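Local coordinates for fiber protein (PDB 3F0Y) that forms the trimeric knob of the human adenovirus 14 fiber, which probably attaches the virus to a host-cell receptor, at residues 55-60 and 196-201. Numbering follows the deposited sequence.
Sequences FVYVIG and TSPFTF
Thr196 OG1 is held by two partners: it accepts the amide of Val58, N to OG1 2.9 Å with 162° at the hydrogen, and donates to a water. Its chi1 of 65° sets OG1 between the backbone N and carbonyl carbon of Thr196, where it meets the Val58 amide. The water donates in turn to Val56 O and Ser197 O, and so bridges the two segments beside Ser197, whose CB points away from 55-60. Direct backbone bonds lie on either side of the water. Thr196 N reaches Val58 O at 3.1 Å, and beyond the water Val56 and Phe199 form an antiparallel hydrogen-bonded pair, with Phe199 N to Val56 O at 2.8 Å and nearly straight (175°). On the face carrying Phe55 and Thr200, Thr200 OG1 meets the edge of the Phe55 ring at CD1, 3.3 Å away; Pro198 CB, from the preceding loop, lies 3.4 Å from Phe55 CE1, the two side chains running side by side. This face packs against Leu51 and Tyr202 of a neighbouring subunit. On the other, Val56 CG1 touches the Phe201 edge at CE2 (4.0 Å), and Val56 also packs on Ile175 and Trp177 of the second sheet of the knob's beta-sandwich. A hydroxyl and one water thus stand in for a direct backbone bond between Val58 N and Ser197 O.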
loop_
_atom_site.group_PDB
_atom_site.type_symbol
_atom_site.label_atom_id
_atom_site.label_comp_id
_atom_site.label_asym_id
_atom_site.label_seq_id
_atom_site.Cartn_x
_atom_site.Cartn_y
_atom_site.Cartn_z
ATOM N N PHE A 55 2.018 8.338 4.822
ATOM C CA PHE A 55 0.571 8.243 4.956
ATOM C C PHE A 55 0.037 9.673 5.013
ATOM O O PHE A 55 0.286 10.388 5.985
ATOM C CB PHE A 55 0.272 7.472 6.246
ATOM C CG PHE A 55 -1.185 7.363 6.603
ATOM C CD1 PHE A 55 -1.947 6.295 6.148
ATOM C CD2 PHE A 55 -1.776 8.289 7.458
ATOM C CE1 PHE A 55 -3.282 6.169 6.506
ATOM C CE2 PHE A 55 -3.113 8.171 7.816
ATOM C CZ PHE A 55 -3.865 7.109 7.344
ATOM N N VAL A 56 -0.666 10.101 3.964
ATOM C CA VAL A 56 -0.992 11.521 3.809
ATOM C C VAL A 56 -2.417 11.796 3.320
ATOM O O VAL A 56 -2.938 11.105 2.443
ATOM C CB VAL A 56 0.026 12.221 2.869
ATOM C CG1 VAL A 56 -0.104 11.705 1.437
ATOM C CG2 VAL A 56 -0.137 13.738 2.923
ATOM N N TYR A 57 -3.043 12.805 3.916
ATOM C CA TYR A 57 -4.301 13.345 3.409
ATOM C C TYR A 57 -4.494 14.774 3.888
ATOM O O TYR A 57 -3.737 15.269 4.727
ATOM C CB TYR A 57 -5.500 12.471 3.799
ATOM C CG TYR A 57 -5.730 12.286 5.283
ATOM C CD1 TYR A 57 -4.916 11.445 6.033
ATOM C CD2 TYR A 57 -6.785 12.927 5.930
ATOM C CE1 TYR A 57 -5.130 11.262 7.390
ATOM C CE2 TYR A 57 -7.008 12.747 7.290
ATOM C CZ TYR A 57 -6.176 11.913 8.013
ATOM O OH TYR A 57 -6.383 11.724 9.359
ATOM N N VAL A 58 -5.499 15.438 3.330
ATOM C CA VAL A 58 -5.780 16.825 3.662
ATOM C C VAL A 58 -7.200 16.967 4.192
ATOM O O VAL A 58 -8.114 16.279 3.741
ATOM C CB VAL A 58 -5.576 17.754 2.443
ATOM C CG1 VAL A 58 -4.155 17.635 1.924
ATOM C CG2 VAL A 58 -6.572 17.437 1.341
ATOM N N ILE A 59 -7.364 17.846 5.176
ATOM C CA ILE A 59 -8.679 18.221 5.675
ATOM C C ILE A 59 -8.806 19.726 5.482
ATOM O O ILE A 59 -8.076 20.501 6.099
ATOM C CB ILE A 59 -8.858 17.862 7.161
ATOM C CG1 ILE A 59 -8.606 16.369 7.386
ATOM C CG2 ILE A 59 -10.257 18.241 7.637
ATOM C CD1 ILE A 59 -8.532 15.980 8.837
ATOM N N GLY A 60 -9.715 20.129 4.601
ATOM C CA GLY A 60 -9.862 21.528 4.233
ATOM C C GLY A 60 -10.457 22.370 5.346
ATOM O O GLY A 60 -11.289 21.893 6.120
ATOM N N THR A 196 -9.546 14.540 1.551
ATOM C CA THR A 196 -9.029 13.442 0.736
ATOM C C THR A 196 -8.879 12.215 1.629
ATOM O O THR A 196 -8.580 12.340 2.817
ATOM C CB THR A 196 -7.671 13.790 0.081
ATOM O OG1 THR A 196 -6.665 13.962 1.088
ATOM C CG2 THR A 196 -7.781 15.060 -0.757
ATOM N N SER A 197 -9.110 11.032 1.066
ATOM C CA SER A 197 -8.875 9.792 1.796
ATOM C C SER A 197 -7.367 9.579 1.901
ATOM O O SER A 197 -6.616 10.085 1.067
ATOM C CB SER A 197 -9.550 8.604 1.106
ATOM O OG SER A 197 -9.048 8.408 -0.202
ATOM N N PRO A 198 -6.914 8.837 2.926
ATOM C CA PRO A 198 -5.474 8.680 3.105
ATOM C C PRO A 198 -4.798 8.036 1.902
ATOM O O PRO A 198 -5.312 7.062 1.349
ATOM C CB PRO A 198 -5.364 7.763 4.329
ATOM C CG PRO A 198 -6.670 7.861 5.017
ATOM C CD PRO A 198 -7.681 8.111 3.953
ATOM N N PHE A 199 -3.669 8.603 1.491
ATOM C CA PHE A 199 -2.822 7.983 0.484
ATOM C C PHE A 199 -1.558 7.486 1.162
ATOM O O PHE A 199 -0.866 8.255 1.832
ATOM C CB PHE A 199 -2.467 8.976 -0.619
ATOM C CG PHE A 199 -1.512 8.423 -1.640
ATOM C CD1 PHE A 199 -1.823 7.264 -2.341
ATOM C CD2 PHE A 199 -0.306 9.059 -1.903
ATOM C CE1 PHE A 199 -0.946 6.746 -3.283
ATOM C CE2 PHE A 199 0.575 8.549 -2.852
ATOM C CZ PHE A 199 0.254 7.390 -3.540
ATOM N N THR A 200 -1.271 6.199 0.990
ATOM C CA THR A 200 -0.045 5.610 1.511
ATOM C C THR A 200 0.914 5.317 0.369
ATOM O O THR A 200 0.556 4.635 -0.589
ATOM C CB THR A 200 -0.319 4.314 2.286
ATOM O OG1 THR A 200 -1.206 4.593 3.375
ATOM C CG2 THR A 200 0.981 3.734 2.838
ATOM N N PHE A 201 2.127 5.853 0.470
ATOM C CA PHE A 201 3.189 5.524 -0.467
ATOM C C PHE A 201 4.467 5.194 0.279
ATOM O O PHE A 201 4.587 5.451 1.481
ATOM C CB PHE A 201 3.415 6.645 -1.489
ATOM C CG PHE A 201 3.862 7.950 -0.890
ATOM C CD1 PHE A 201 5.197 8.328 -0.933
ATOM C CD2 PHE A 201 2.942 8.817 -0.317
ATOM C CE1 PHE A 201 5.610 9.542 -0.397
ATOM C CE2 PHE A 201 3.349 10.031 0.223
ATOM C CZ PHE A 201 4.685 10.392 0.181
HETATM O O HOH W 1 -4.774 11.851 0.403
#